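Local atomic coordinates of DNA polymerase (Bacillus phage phi29, PDB entry 1XI1), a protein that replicates phage DNA from a protein primer by processive strand displacement, as a magnesium-dependent family B polymerase that also proofreads with a 3'-5' exonuclease. Residues K220-A225 with Y426-V431; H287-F292 with G321-L326; P300-K305 with E338-Y343. The protein carries 2 engineered substitutions. One frame throughout, in Å; residues are numbered along the deposited sequence.

Contact 1 (K220-A225 with Y426-V431); sequences KEVRYA and YTPMGV
The guanidinium of Arg-223 approaches Thr-427 obliquely, with the methyl CG2 3.9 Å from NE. Bends at chi2 and chi3 fold the arginine back toward the other segment although its CB points away from it, and the group also makes a cation-pi contact with Tyr-226. The two helices pack almost exactly parallel: the short axes of 220-224 and 427-431 differ by 3° in direction and approach to 9.2 Å. Two further rings belong to the segments without crossing between them. Over the centre of one face of the Tyr-426 ring sits Pro-428 CD, 3.7 Å above the plane, while Phe-211 meets the same ring at a slant. The Tyr-224 ring has Lys-220 O above the centre of one face and Trp-327 as an aromatic neighbour. The 220-225 segment runs up to the YxGG/A motif, which begins at Tyr-226, in the region involved in coordinating synthesis with degradation. The 427-431 helix is the first turn of a long helix of the polymerization region that carries Thr-434 and Arg-438, probably involved in template-primer binding.

Val-222 fills the middle of the interface. Its CG1, anti to the backbone N (chi1 176°), reaches Pro-428 CG at 4.1 Å and Val-431 CG2 at 3.7 Å. One turn on, Val-431 CG1 rests against the Ala-225 methyl. No direct hydrogen bond joins the segments; the hydroxyl of Thr-427 is engaged by Asp-219, which precedes the first segment. At the C-terminal end a water donates to both segments, to Ala-225 O at 3.1 Å and to Val-431 O at 2.8 Å.

Contact 2 (H287-F292 with G321-L326); sequences HIRCEF and GEIADL
Arg-289 runs alongside Asp-325, the two side chains pointing the same way and the two residues forming a non-hydrogen-bonded pair of the antiparallel strands. Starting from its backbone, CB and CG pass the carbonyl of Ala-324, with CG 3.4 Å from that O. CD then skirts the carboxylate, and NE forms a rather long salt bridge to Asp-325 OD2 at 3.3 Å, on the anti side of the oxygen and tilted from both planes. At the tip, NH1 turns to a second carboxylate, Glu-346 on the neighbouring strand.

Asp-325 is held from another direction by His-287. With CG anti to the backbone N (chi1 179°), the imidazole reaches across the strands, and NE2 donates to OD1 at 2.8 Å on the syn side; a weaker bond runs from NE2 to OD2. Ring and carboxylate planes stand 47° apart, and Trp-327 stacks on the imidazole. A histidine and an arginine together would probably favour the charged form of this exposed aspartate.

The opposite face of the sheet carries Ile-288, Cys-290, Ala-324 and Leu-326, where Phe-292 CE2 brings the ring edge to within 3.5 Å of Ala-324 CB. Where the second strand has not yet begun, a water donates to Glu-291 OE2 at 2.7 Å and accepts a weak bond from Gly-321 N. Backbone bonds in both directions link Ile-288 with Leu-326 and Cys-290 with Ala-324, the regular pattern of a twisted antiparallel sheet, here in a segment consistent with the TPR1 insertion of protein-primed family B polymerases.

Contact 3 (P300-K305 with E338-Y343); sequences PTIQIK and EHYDLY
Tyr-340 carries its ring to the chain at 300-302 through a chi1 of -60°, which sets CG anti to its carbonyl carbon, while Ile-302, with chi1 -58° and an extended chi2, lays CD1 over one face of that ring. The methyl stands 3.6 Å from the ring centroid and 22° off the normal, a CH-pi contact displaced toward the rim on the CE2-CZ side. Thr-301 comes instead at the edge, its CB near the ring plane and 3.7 Å from CE1.

Two successive backbone N-H groups donate to the phenol oxygen, both nearly straight. Thr-301 N lies 2.8 Å from Tyr-340 OH. Ile-302 N lies 2.6 Å from Tyr-340 OH. The hydroxyl is further hydrogen-bonded to Leu-316 O. Three bonds thus grip a buried hydroxyl; with two N-H groups donating to it, its own proton is directed to Leu-316 O.

This joins two elements of the polymerization region: the junction at which helix 330-339 passes directly into the long strand 340-356, and the chain leading into the small two-stranded antiparallel sheet of 303-304 and 314-315. Phe-292 stands nearly perpendicular to the tyrosine ring, and Met-336 packs on Ile-302.

On the helical side, His-339 crosses Thr-301 at about a right angle. Its ND1 is bonded to Ile-299 O, whereas Thr-301 OG1, 3.7 Å from His-339 ND1, is buried without a polar partner in the model.

Overall arrangement
Along the chain the segments run 220-225, 287-292, 300-305, 321-326, 338-343 and 426-431, so contact 1 encloses the other two, whose segments alternate. Contacts 2 and 3 have centres about 10 Å apart and share the antiparallel sheet in which strands 283-294 and 340-356 are neighbours; Tyr-343 N probably bonds to Glu-291 O there. Contact 1, centred about 20 Å from contact 2 and 19 Å from contact 3, touches neither, but Val-222 leans on Ile-285 and Leu-351 of those two strands. Helix 427-447, starting in contact 1, reaches contact 3 through Ile-442. The sheet is thus connected to a helix whose Thr-434 and Arg-438 are probably involved in binding template-primer structures.

Contact 1 (K220-A225 with Y426-V431)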
ATOM      1  N   LYS C 220      -3.276  20.974   8.355  1.00 54.35           N
ATOM      2  CA  LYS C 220      -3.670  21.144   6.969  1.00 53.56           C
ATOM      3  C   LYS C 220      -2.593  21.891   6.191  1.00 51.39           C
ATOM      4  O   LYS C 220      -2.355  21.600   5.018  1.00 53.06           O
ATOM      5  CB  LYS C 220      -5.005  21.883   6.891  1.00 55.96           C
ATOM      6  CG  LYS C 220      -5.627  21.886   5.505  1.00 63.91           C
ATOM      7  CD  LYS C 220      -7.021  22.518   5.509  1.00 70.72           C
ATOM      8  CE  LYS C 220      -7.591  22.650   4.091  1.00 75.82           C
ATOM      9  NZ  LYS C 220      -8.947  23.284   4.074  1.00 74.24           N
ATOM     10  N   GLU C 221      -1.942  22.850   6.843  1.00 48.13           N
ATOM     11  CA  GLU C 221      -0.882  23.613   6.195  1.00 45.85           C
ATOM     12  C   GLU C 221       0.311  22.707   5.929  1.00 47.33           C
ATOM     13  O   GLU C 221       0.943  22.811   4.874  1.00 44.77           O
ATOM     14  CB  GLU C 221      -0.431  24.787   7.058  1.00 48.59           C
ATOM     15  CG  GLU C 221      -1.530  25.773   7.384  1.00 56.82           C
ATOM     16  CD  GLU C 221      -0.998  27.129   7.840  1.00 62.84           C
ATOM     17  OE1 GLU C 221      -0.042  27.178   8.648  1.00 67.24           O
ATOM     18  OE2 GLU C 221      -1.548  28.153   7.387  1.00 66.50           O
ATOM     19  N   VAL C 222       0.632  21.837   6.889  1.00 41.85           N
ATOM     20  CA  VAL C 222       1.735  20.905   6.713  1.00 38.76           C
ATOM     21  C   VAL C 222       1.424  19.972   5.545  1.00 38.82           C
ATOM     22  O   VAL C 222       2.281  19.731   4.701  1.00 37.51           O
ATOM     23  CB  VAL C 222       1.976  20.045   7.973  1.00 40.38           C
ATOM     24  CG1 VAL C 222       3.079  19.002   7.693  1.00 33.08           C
ATOM     25  CG2 VAL C 222       2.390  20.929   9.123  1.00 36.44           C
ATOM     26  N   ARG C 223       0.192  19.462   5.506  1.00 41.78           N
ATOM     27  CA  ARG C 223      -0.242  18.550   4.449  1.00 43.77           C
ATOM     28  C   ARG C 223      -0.061  19.161   3.069  1.00 41.25           C
ATOM     29  O   ARG C 223       0.157  18.449   2.098  1.00 43.51           O
ATOM     30  CB  ARG C 223      -1.708  18.167   4.634  1.00 46.49           C
ATOM     31  CG  ARG C 223      -2.030  17.411   5.905  1.00 58.36           C
ATOM     32  CD  ARG C 223      -2.413  15.967   5.614  1.00 61.05           C
ATOM     33  NE  ARG C 223      -1.269  15.223   5.103  1.00 71.30           N
ATOM     34  CZ  ARG C 223      -1.284  13.924   4.835  1.00 74.88           C
ATOM     35  NH1 ARG C 223      -2.390  13.219   5.027  1.00 77.78           N
ATOM     36  NH2 ARG C 223      -0.189  13.329   4.387  1.00 79.29           N
ATOM     37  N   TYR C 224      -0.168  20.481   2.975  1.00 42.59           N
ATOM     38  CA  TYR C 224       0.016  21.155   1.694  1.00 41.87           C
ATOM     39  C   TYR C 224       1.392  20.819   1.122  1.00 46.32           C
ATOM     40  O   TYR C 224       1.559  20.742  -0.101  1.00 42.86           O
ATOM     41  CB  TYR C 224      -0.073  22.668   1.860  1.00 42.50           C
ATOM     42  CG  TYR C 224      -1.461  23.200   2.131  1.00 50.26           C
ATOM     43  CD1 TYR C 224      -1.640  24.443   2.743  1.00 51.58           C
ATOM     44  CD2 TYR C 224      -2.595  22.460   1.793  1.00 53.02           C
ATOM     45  CE1 TYR C 224      -2.919  24.936   3.021  1.00 58.21           C
ATOM     46  CE2 TYR C 224      -3.879  22.939   2.065  1.00 57.38           C
ATOM     47  CZ  TYR C 224      -4.035  24.175   2.684  1.00 59.02           C
ATOM     48  OH  TYR C 224      -5.302  24.624   3.005  1.00 63.18           O
ATOM     49  N   ALA C 225       2.371  20.626   2.007  1.00 42.49           N
ATOM     50  CA  ALA C 225       3.736  20.323   1.582  1.00 43.25           C
ATOM     51  C   ALA C 225       4.029  18.842   1.384  1.00 44.23           C
ATOM     52  O   ALA C 225       5.173  18.475   1.103  1.00 45.09           O
ATOM     53  CB  ALA C 225       4.739  20.906   2.572  1.00 32.63           C
ATOM     54  N   TYR C 426       1.893  12.359  13.065  1.00 56.28           N
ATOM     55  CA  TYR C 426       2.731  13.555  13.085  1.00 49.02           C
ATOM     56  C   TYR C 426       3.080  13.807  11.624  1.00 44.39           C
ATOM     57  O   TYR C 426       4.066  13.282  11.101  1.00 42.52           O
ATOM     58  CB  TYR C 426       3.979  13.272  13.922  1.00 44.25           C
ATOM     59  CG  TYR C 426       4.811  14.475  14.171  1.00 43.53           C
ATOM     60  CD1 TYR C 426       4.302  15.535  14.904  1.00 40.56           C
ATOM     61  CD2 TYR C 426       6.084  14.587  13.626  1.00 33.91           C
ATOM     62  CE1 TYR C 426       5.034  16.685  15.089  1.00 36.71           C
ATOM     63  CE2 TYR C 426       6.830  15.739  13.798  1.00 39.97           C
ATOM     64  CZ  TYR C 426       6.297  16.785  14.529  1.00 34.78           C
ATOM     65  OH  TYR C 426       7.048  17.934  14.672  1.00 41.12           O
ATOM     66  N   THR C 427       2.204  14.558  10.971  1.00 39.72           N
ATOM     67  CA  THR C 427       2.305  14.894   9.564  1.00 45.03           C
ATOM     68  C   THR C 427       3.673  15.416   9.138  1.00 43.27           C
ATOM     69  O   THR C 427       4.197  15.019   8.095  1.00 43.20           O
ATOM     70  CB  THR C 427       1.226  15.941   9.207  1.00 42.29           C
ATOM     71  OG1 THR C 427      -0.071  15.384   9.439  1.00 46.26           O
ATOM     72  CG2 THR C 427       1.328  16.351   7.769  1.00 47.02           C
ATOM     73  N   PRO C 428       4.280  16.304   9.948  1.00 40.37           N
ATOM     74  CA  PRO C 428       5.594  16.831   9.561  1.00 35.70           C
ATOM     75  C   PRO C 428       6.601  15.742   9.245  1.00 35.85           C
ATOM     76  O   PRO C 428       7.480  15.930   8.410  1.00 41.44           O
ATOM     77  CB  PRO C 428       6.003  17.691  10.763  1.00 34.73           C
ATOM     78  CG  PRO C 428       4.710  18.115  11.347  1.00 32.97           C
ATOM     79  CD  PRO C 428       3.851  16.864  11.243  1.00 37.62           C
ATOM     80  N   MET C 429       6.464  14.597   9.906  1.00 38.19           N
ATOM     81  CA  MET C 429       7.362  13.464   9.681  1.00 38.29           C
ATOM     82  C   MET C 429       7.155  12.857   8.284  1.00 41.35           C
ATOM     83  O   MET C 429       8.112  12.593   7.560  1.00 45.27           O
ATOM     84  CB  MET C 429       7.112  12.395  10.753  1.00 40.33           C
ATOM     85  CG  MET C 429       8.141  11.276  10.796  1.00 30.38           C
ATOM     86  SD  MET C 429       9.834  11.885  10.968  1.00 46.32           S
ATOM     87  CE  MET C 429       9.995  12.097  12.695  1.00 47.98           C
ATOM     88  N   GLY C 430       5.903  12.636   7.903  1.00 41.26           N
ATOM     89  CA  GLY C 430       5.636  12.050   6.605  1.00 40.80           C
ATOM     90  C   GLY C 430       6.082  12.952   5.480  1.00 41.96           C
ATOM     91  O   GLY C 430       6.519  12.488   4.428  1.00 46.02           O
ATOM     92  N   VAL C 431       5.963  14.255   5.690  1.00 42.29           N
ATOM     93  CA  VAL C 431       6.378  15.210   4.670  1.00 41.78           C
ATOM     94  C   VAL C 431       7.873  15.099   4.403  1.00 39.18           C
ATOM     95  O   VAL C 431       8.313  15.011   3.253  1.00 39.07           O
ATOM     96  CB  VAL C 431       6.065  16.681   5.096  1.00 39.58           C
ATOM     97  CG1 VAL C 431       6.747  17.676   4.137  1.00 42.61           C
ATOM     98  CG2 VAL C 431       4.575  16.923   5.074  1.00 34.11           C
TER
HETATM   99  O   HOH W   1       6.642  15.728   1.147  1.00 44.47           O

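Contact 2 (H287-F292 with G321-L326)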
ATOM      1  N   HIS C 287       5.897  28.747   2.769  1.00 39.12           N
ATOM      2  CA  HIS C 287       4.781  29.090   1.887  1.00 38.56           C
ATOM      3  C   HIS C 287       5.326  30.178   0.978  1.00 42.72           C
ATOM      4  O   HIS C 287       5.659  31.276   1.429  1.00 40.33           O
ATOM      5  CB  HIS C 287       3.596  29.634   2.683  1.00 46.94           C
ATOM      6  CG  HIS C 287       2.426  30.028   1.834  1.00 50.87           C
ATOM      7  ND1 HIS C 287       1.450  30.898   2.270  1.00 49.27           N
ATOM      8  CD2 HIS C 287       2.078  29.672   0.572  1.00 52.38           C
ATOM      9  CE1 HIS C 287       0.553  31.064   1.314  1.00 46.47           C
ATOM     10  NE2 HIS C 287       0.910  30.332   0.274  1.00 50.50           N
ATOM     11  N   ILE C 288       5.440  29.862  -0.305  1.00 46.79           N
ATOM     12  CA  ILE C 288       5.984  30.802  -1.257  1.00 40.45           C
ATOM     13  C   ILE C 288       5.011  31.018  -2.397  1.00 42.55           C
ATOM     14  O   ILE C 288       4.082  30.234  -2.605  1.00 39.66           O
ATOM     15  CB  ILE C 288       7.308  30.275  -1.798  1.00 41.60           C
ATOM     16  CG1 ILE C 288       7.958  31.273  -2.733  1.00 51.92           C
ATOM     17  CG2 ILE C 288       7.081  29.032  -2.587  1.00 51.08           C
ATOM     18  CD1 ILE C 288       9.260  30.738  -3.296  1.00 51.98           C
ATOM     19  N   ARG C 289       5.218  32.113  -3.114  1.00 43.42           N
ATOM     20  CA  ARG C 289       4.388  32.467  -4.250  1.00 44.74           C
ATOM     21  C   ARG C 289       5.357  32.872  -5.343  1.00 45.30           C
ATOM     22  O   ARG C 289       6.256  33.670  -5.103  1.00 44.63           O
ATOM     23  CB  ARG C 289       3.491  33.632  -3.887  1.00 38.90           C
ATOM     24  CG  ARG C 289       2.024  33.334  -3.994  1.00 41.86           C
ATOM     25  CD  ARG C 289       1.261  34.559  -3.599  1.00 44.34           C
ATOM     26  NE  ARG C 289       0.199  34.222  -2.668  1.00 52.96           N
ATOM     27  CZ  ARG C 289      -0.143  34.981  -1.632  1.00 53.64           C
ATOM     28  NH1 ARG C 289       0.497  36.121  -1.404  1.00 47.25           N
ATOM     29  NH2 ARG C 289      -1.111  34.593  -0.818  1.00 54.07           N
ATOM     30  N   CYS C 290       5.198  32.318  -6.537  1.00 44.67           N
ATOM     31  CA  CYS C 290       6.128  32.663  -7.598  1.00 45.53           C
ATOM     32  C   CYS C 290       5.661  32.156  -8.940  1.00 48.13           C
ATOM     33  O   CYS C 290       4.556  31.623  -9.076  1.00 47.21           O
ATOM     34  CB  CYS C 290       7.495  32.055  -7.302  1.00 43.98           C
ATOM     35  SG  CYS C 290       7.435  30.246  -7.242  1.00 51.61           S
ATOM     36  N   GLU C 291       6.505  32.370  -9.915  1.00 47.64           N
ATOM     37  CA  GLU C 291       6.319  31.924 -11.264  1.00 44.12           C
ATOM     38  C   GLU C 291       7.615  31.155 -11.552  1.00 41.84           C
ATOM     39  O   GLU C 291       8.662  31.463 -10.970  1.00 42.31           O
ATOM     40  CB  GLU C 291       6.169  33.066 -12.278  1.00 46.55           C
ATOM     41  CG  GLU C 291       4.955  33.931 -12.059  1.00 49.36           C
ATOM     42  CD  GLU C 291       4.745  34.946 -13.166  1.00 56.89           C
ATOM     43  OE1 GLU C 291       5.527  35.931 -13.217  1.00 56.41           O
ATOM     44  OE2 GLU C 291       3.811  34.770 -13.983  1.00 53.67           O
ATOM     45  N   PHE C 292       7.572  30.168 -12.441  1.00 39.27           N
ATOM     46  CA  PHE C 292       8.769  29.386 -12.690  1.00 44.26           C
ATOM     47  C   PHE C 292       8.859  28.770 -14.079  1.00 46.89           C
ATOM     48  O   PHE C 292       7.862  28.587 -14.764  1.00 50.14           O
ATOM     49  CB  PHE C 292       8.853  28.296 -11.623  1.00 41.40           C
ATOM     50  CG  PHE C 292       7.591  27.493 -11.483  1.00 44.29           C
ATOM     51  CD1 PHE C 292       7.336  26.409 -12.322  1.00 40.70           C
ATOM     52  CD2 PHE C 292       6.634  27.842 -10.527  1.00 48.55           C
ATOM     53  CE1 PHE C 292       6.151  25.678 -12.213  1.00 40.24           C
ATOM     54  CE2 PHE C 292       5.441  27.120 -10.408  1.00 46.87           C
ATOM     55  CZ  PHE C 292       5.202  26.033 -11.259  1.00 50.25           C
ATOM     56  N   GLY C 321       2.418  32.078 -17.179  1.00 71.42           N
ATOM     57  CA  GLY C 321       1.567  33.237 -16.983  1.00 71.99           C
ATOM     58  C   GLY C 321       1.007  33.467 -15.591  1.00 72.69           C
ATOM     59  O   GLY C 321       0.955  34.610 -15.136  1.00 74.51           O
ATOM     60  N   GLU C 322       0.578  32.410 -14.909  1.00 69.80           N
ATOM     61  CA  GLU C 322       0.021  32.580 -13.575  1.00 69.71           C
ATOM     62  C   GLU C 322       0.989  32.361 -12.413  1.00 66.38           C
ATOM     63  O   GLU C 322       1.861  31.495 -12.459  1.00 64.95           O
ATOM     64  CB  GLU C 322      -1.200  31.682 -13.393  1.00 75.18           C
ATOM     65  CG  GLU C 322      -2.417  32.157 -14.165  1.00 85.55           C
ATOM     66  CD  GLU C 322      -3.722  31.642 -13.577  1.00 89.84           C
ATOM     67  OE1 GLU C 322      -3.941  31.829 -12.355  1.00 90.10           O
ATOM     68  OE2 GLU C 322      -4.530  31.060 -14.336  1.00 92.37           O
ATOM     69  N   ILE C 323       0.816  33.169 -11.370  1.00 64.35           N
ATOM     70  CA  ILE C 323       1.641  33.099 -10.169  1.00 58.88           C
ATOM     71  C   ILE C 323       1.182  31.892  -9.382  1.00 56.32           C
ATOM     72  O   ILE C 323       0.005  31.781  -9.057  1.00 54.86           O
ATOM     73  CB  ILE C 323       1.467  34.365  -9.282  1.00 58.79           C
ATOM     74  CG1 ILE C 323       2.062  35.586  -9.988  1.00 56.04           C
ATOM     75  CG2 ILE C 323       2.145  34.165  -7.921  1.00 58.92           C
ATOM     76  CD1 ILE C 323       1.908  36.895  -9.184  1.00 51.74           C
ATOM     77  N   ALA C 324       2.109  30.987  -9.080  1.00 56.71           N
ATOM     78  CA  ALA C 324       1.777  29.771  -8.334  1.00 53.08           C
ATOM     79  C   ALA C 324       1.826  30.007  -6.832  1.00 49.91           C
ATOM     80  O   ALA C 324       2.495  30.915  -6.352  1.00 54.50           O
ATOM     81  CB  ALA C 324       2.733  28.651  -8.709  1.00 44.13           C
ATOM     82  N   ASP C 325       1.126  29.157  -6.100  1.00 52.81           N
ATOM     83  CA  ASP C 325       1.070  29.221  -4.646  1.00 53.10           C
ATOM     84  C   ASP C 325       1.528  27.857  -4.128  1.00 48.49           C
ATOM     85  O   ASP C 325       0.843  26.861  -4.336  1.00 50.04           O
ATOM     86  CB  ASP C 325      -0.366  29.504  -4.219  1.00 54.94           C
ATOM     87  CG  ASP C 325      -0.472  29.883  -2.776  1.00 60.11           C
ATOM     88  OD1 ASP C 325      -0.282  28.990  -1.929  1.00 70.44           O
ATOM     89  OD2 ASP C 325      -0.736  31.073  -2.488  1.00 63.28           O
ATOM     90  N   LEU C 326       2.671  27.815  -3.449  1.00 44.78           N
ATOM     91  CA  LEU C 326       3.219  26.548  -2.968  1.00 43.17           C
ATOM     92  C   LEU C 326       3.700  26.509  -1.518  1.00 42.51           C
ATOM     93  O   LEU C 326       4.124  27.518  -0.971  1.00 42.69           O
ATOM     94  CB  LEU C 326       4.411  26.149  -3.848  1.00 44.85           C
ATOM     95  CG  LEU C 326       4.225  26.017  -5.358  1.00 43.11           C
ATOM     96  CD1 LEU C 326       5.574  25.919  -6.041  1.00 45.85           C
ATOM     97  CD2 LEU C 326       3.387  24.790  -5.651  1.00 50.28           C
TER
HETATM   98  O   HOH W   2       4.305  32.414 -15.186  1.00 62.63           O

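Contact 3 (P300-K305 with E338-Y343)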
ATOM      1  N   PRO C 300      11.852  17.804 -14.337  1.00 50.37           N
ATOM      2  CA  PRO C 300      10.766  18.453 -13.590  1.00 48.62           C
ATOM      3  C   PRO C 300      10.777  18.008 -12.087  1.00 51.07           C
ATOM      4  O   PRO C 300      11.171  16.878 -11.774  1.00 51.16           O
ATOM      5  CB  PRO C 300       9.522  18.077 -14.396  1.00 51.58           C
ATOM      6  CG  PRO C 300      10.048  17.678 -15.734  1.00 51.67           C
ATOM      7  CD  PRO C 300      11.316  16.913 -15.470  1.00 45.44           C
ATOM      8  N   THR C 301      10.340  18.863 -11.188  1.00 52.55           N
ATOM      9  CA  THR C 301      10.366  18.572  -9.789  1.00 48.46           C
ATOM     10  C   THR C 301       9.051  18.930  -9.100  1.00 49.02           C
ATOM     11  O   THR C 301       8.589  18.261  -8.188  1.00 47.19           O
ATOM     12  CB  THR C 301      11.510  19.331  -9.137  1.00 51.65           C
ATOM     13  OG1 THR C 301      12.684  18.522  -9.154  1.00 50.33           O
ATOM     14  CG2 THR C 301      11.144  19.702  -7.705  1.00 54.98           C
ATOM     15  N   ILE C 302       8.464  20.019  -9.585  1.00 56.41           N
ATOM     16  CA  ILE C 302       7.207  20.517  -9.047  1.00 60.78           C
ATOM     17  C   ILE C 302       6.085  19.647  -9.565  1.00 64.89           C
ATOM     18  O   ILE C 302       5.751  19.679 -10.752  1.00 63.28           O
ATOM     19  CB  ILE C 302       6.950  21.950  -9.483  1.00 57.21           C
ATOM     20  CG1 ILE C 302       8.099  22.839  -9.020  1.00 56.67           C
ATOM     21  CG2 ILE C 302       5.619  22.424  -8.936  1.00 59.74           C
ATOM     22  CD1 ILE C 302       8.019  24.264  -9.541  1.00 65.31           C
ATOM     23  N   GLN C 303       5.483  18.872  -8.677  1.00 72.46           N
ATOM     24  CA  GLN C 303       4.419  17.990  -9.110  1.00 79.62           C
ATOM     25  C   GLN C 303       3.075  18.336  -8.546  1.00 84.93           C
ATOM     26  O   GLN C 303       2.948  19.122  -7.600  1.00 81.57           O
ATOM     27  CB  GLN C 303       4.759  16.548  -8.763  1.00 82.77           C
ATOM     28  CG  GLN C 303       3.767  15.815  -7.875  1.00 86.26           C
ATOM     29  CD  GLN C 303       4.205  14.396  -7.575  1.00 89.40           C
ATOM     30  OE1 GLN C 303       5.333  14.002  -7.865  1.00 87.94           O
ATOM     31  NE2 GLN C 303       3.455  13.447  -6.998  1.00 87.34           N
ATOM     32  N   ILE C 304       2.109  17.721  -9.155  1.00 93.17           N
ATOM     33  CA  ILE C 304       0.723  17.778  -8.802  1.00 99.37           C
ATOM     34  C   ILE C 304       0.306  16.322  -8.942  1.00104.28           C
ATOM     35  O   ILE C 304       0.593  15.701  -9.964  1.00104.96           O
ATOM     36  CB  ILE C 304      -0.101  18.702  -9.704  1.00 97.87           C
ATOM     37  CG1 ILE C 304       0.462  20.117  -9.612  1.00 98.64           C
ATOM     38  CG2 ILE C 304      -1.569  18.695  -9.305  1.00 98.42           C
ATOM     39  CD1 ILE C 304      -0.047  21.051 -10.686  1.00 97.35           C
ATOM     40  N   LYS C 305      -0.340  15.783  -7.934  1.00110.35           N
ATOM     41  CA  LYS C 305      -0.688  14.373  -7.947  1.00116.14           C
ATOM     42  C   LYS C 305      -2.120  14.133  -7.520  1.00118.75           C
ATOM     43  O   LYS C 305      -2.910  15.059  -7.388  1.00119.37           O
ATOM     44  CB  LYS C 305       0.290  13.580  -7.069  1.00116.33           C
ATOM     45  CG  LYS C 305      -0.223  12.251  -6.548  1.00115.78           C
ATOM     46  CD  LYS C 305       0.853  11.540  -5.739  1.00115.32           C
ATOM     47  CE  LYS C 305       0.548  10.056  -5.592  1.00115.82           C
ATOM     48  NZ  LYS C 305       1.396   9.408  -4.554  1.00113.63           N
ATOM     49  N   GLU C 338      17.208  24.806  -7.950  1.00 49.64           N
ATOM     50  CA  GLU C 338      18.254  24.366  -8.862  1.00 51.47           C
ATOM     51  C   GLU C 338      17.714  23.974 -10.230  1.00 50.59           C
ATOM     52  O   GLU C 338      18.293  24.345 -11.248  1.00 56.20           O
ATOM     53  CB  GLU C 338      19.027  23.184  -8.281  1.00 50.01           C
ATOM     54  CG  GLU C 338      19.875  22.485  -9.319  1.00 62.45           C
ATOM     55  CD  GLU C 338      20.566  21.254  -8.794  1.00 64.92           C
ATOM     56  OE1 GLU C 338      19.878  20.387  -8.214  1.00 64.76           O
ATOM     57  OE2 GLU C 338      21.801  21.153  -8.971  1.00 67.48           O
ATOM     58  N   HIS C 339      16.603  23.236 -10.246  1.00 48.43           N
ATOM     59  CA  HIS C 339      15.997  22.757 -11.487  1.00 42.92           C
ATOM     60  C   HIS C 339      15.164  23.789 -12.239  1.00 46.97           C
ATOM     61  O   HIS C 339      14.925  23.632 -13.445  1.00 48.07           O
ATOM     62  CB  HIS C 339      15.126  21.518 -11.226  1.00 34.86           C
ATOM     63  CG  HIS C 339      15.906  20.270 -10.922  1.00 39.25           C
ATOM     64  ND1 HIS C 339      15.529  19.024 -11.388  1.00 38.13           N
ATOM     65  CD2 HIS C 339      16.995  20.062 -10.141  1.00 37.69           C
ATOM     66  CE1 HIS C 339      16.348  18.106 -10.900  1.00 28.89           C
ATOM     67  NE2 HIS C 339      17.244  18.708 -10.139  1.00 34.26           N
ATOM     68  N   TYR C 340      14.714  24.852 -11.543  1.00 46.24           N
ATOM     69  CA  TYR C 340      13.899  25.859 -12.228  1.00 43.15           C
ATOM     70  C   TYR C 340      14.477  27.267 -12.130  1.00 47.14           C
ATOM     71  O   TYR C 340      15.437  27.521 -11.417  1.00 45.77           O
ATOM     72  CB  TYR C 340      12.488  25.959 -11.669  1.00 35.82           C
ATOM     73  CG  TYR C 340      11.620  24.737 -11.713  1.00 31.42           C
ATOM     74  CD1 TYR C 340      11.963  23.605 -11.004  1.00 33.13           C
ATOM     75  CD2 TYR C 340      10.446  24.722 -12.454  1.00 28.83           C
ATOM     76  CE1 TYR C 340      11.151  22.499 -10.996  1.00 26.48           C
ATOM     77  CE2 TYR C 340       9.633  23.599 -12.472  1.00 31.78           C
ATOM     78  CZ  TYR C 340       9.992  22.496 -11.721  1.00 30.81           C
ATOM     79  OH  TYR C 340       9.175  21.398 -11.687  1.00 39.94           O
ATOM     80  N   ASP C 341      13.853  28.161 -12.889  1.00 46.66           N
ATOM     81  CA  ASP C 341      14.152  29.559 -12.865  1.00 48.47           C
ATOM     82  C   ASP C 341      12.953  30.154 -12.159  1.00 44.83           C
ATOM     83  O   ASP C 341      11.815  30.043 -12.652  1.00 49.44           O
ATOM     84  CB  ASP C 341      14.292  30.139 -14.281  1.00 49.82           C
ATOM     85  CG  ASP C 341      15.689  29.976 -14.855  1.00 53.01           C
ATOM     86  OD1 ASP C 341      16.674  30.191 -14.110  1.00 52.60           O
ATOM     87  OD2 ASP C 341      15.804  29.653 -16.054  1.00 52.25           O
ATOM     88  N   LEU C 342      13.167  30.783 -11.016  1.00 47.98           N
ATOM     89  CA  LEU C 342      12.077  31.360 -10.238  1.00 46.60           C
ATOM     90  C   LEU C 342      11.908  32.834 -10.499  1.00 50.01           C
ATOM     91  O   LEU C 342      12.898  33.583 -10.536  1.00 46.19           O
ATOM     92  CB  LEU C 342      12.290  31.053  -8.758  1.00 44.07           C
ATOM     93  CG  LEU C 342      12.408  29.558  -8.430  1.00 46.77           C
ATOM     94  CD1 LEU C 342      13.003  29.345  -7.044  1.00 39.21           C
ATOM     95  CD2 LEU C 342      11.051  28.879  -8.551  1.00 40.32           C
ATOM     96  N   TYR C 343      10.669  33.271 -10.686  1.00 44.42           N
ATOM     97  CA  TYR C 343      10.425  34.675 -10.950  1.00 46.10           C
ATOM     98  C   TYR C 343       9.522  35.349  -9.916  1.00 46.03           C
ATOM     99  O   TYR C 343       8.515  34.784  -9.493  1.00 45.87           O
ATOM    100  CB  TYR C 343       9.829  34.825 -12.348  1.00 48.12           C
ATOM    101  CG  TYR C 343      10.826  34.513 -13.437  1.00 56.04           C
ATOM    102  CD1 TYR C 343      10.677  33.400 -14.270  1.00 53.23           C
ATOM    103  CD2 TYR C 343      11.949  35.322 -13.616  1.00 57.46           C
ATOM    104  CE1 TYR C 343      11.632  33.104 -15.258  1.00 59.75           C
ATOM    105  CE2 TYR C 343      12.904  35.041 -14.586  1.00 61.73           C
ATOM    106  CZ  TYR C 343      12.746  33.934 -15.407  1.00 63.34           C
ATOM    107  OH  TYR C 343      13.704  33.670 -16.364  1.00 65.00           O
TER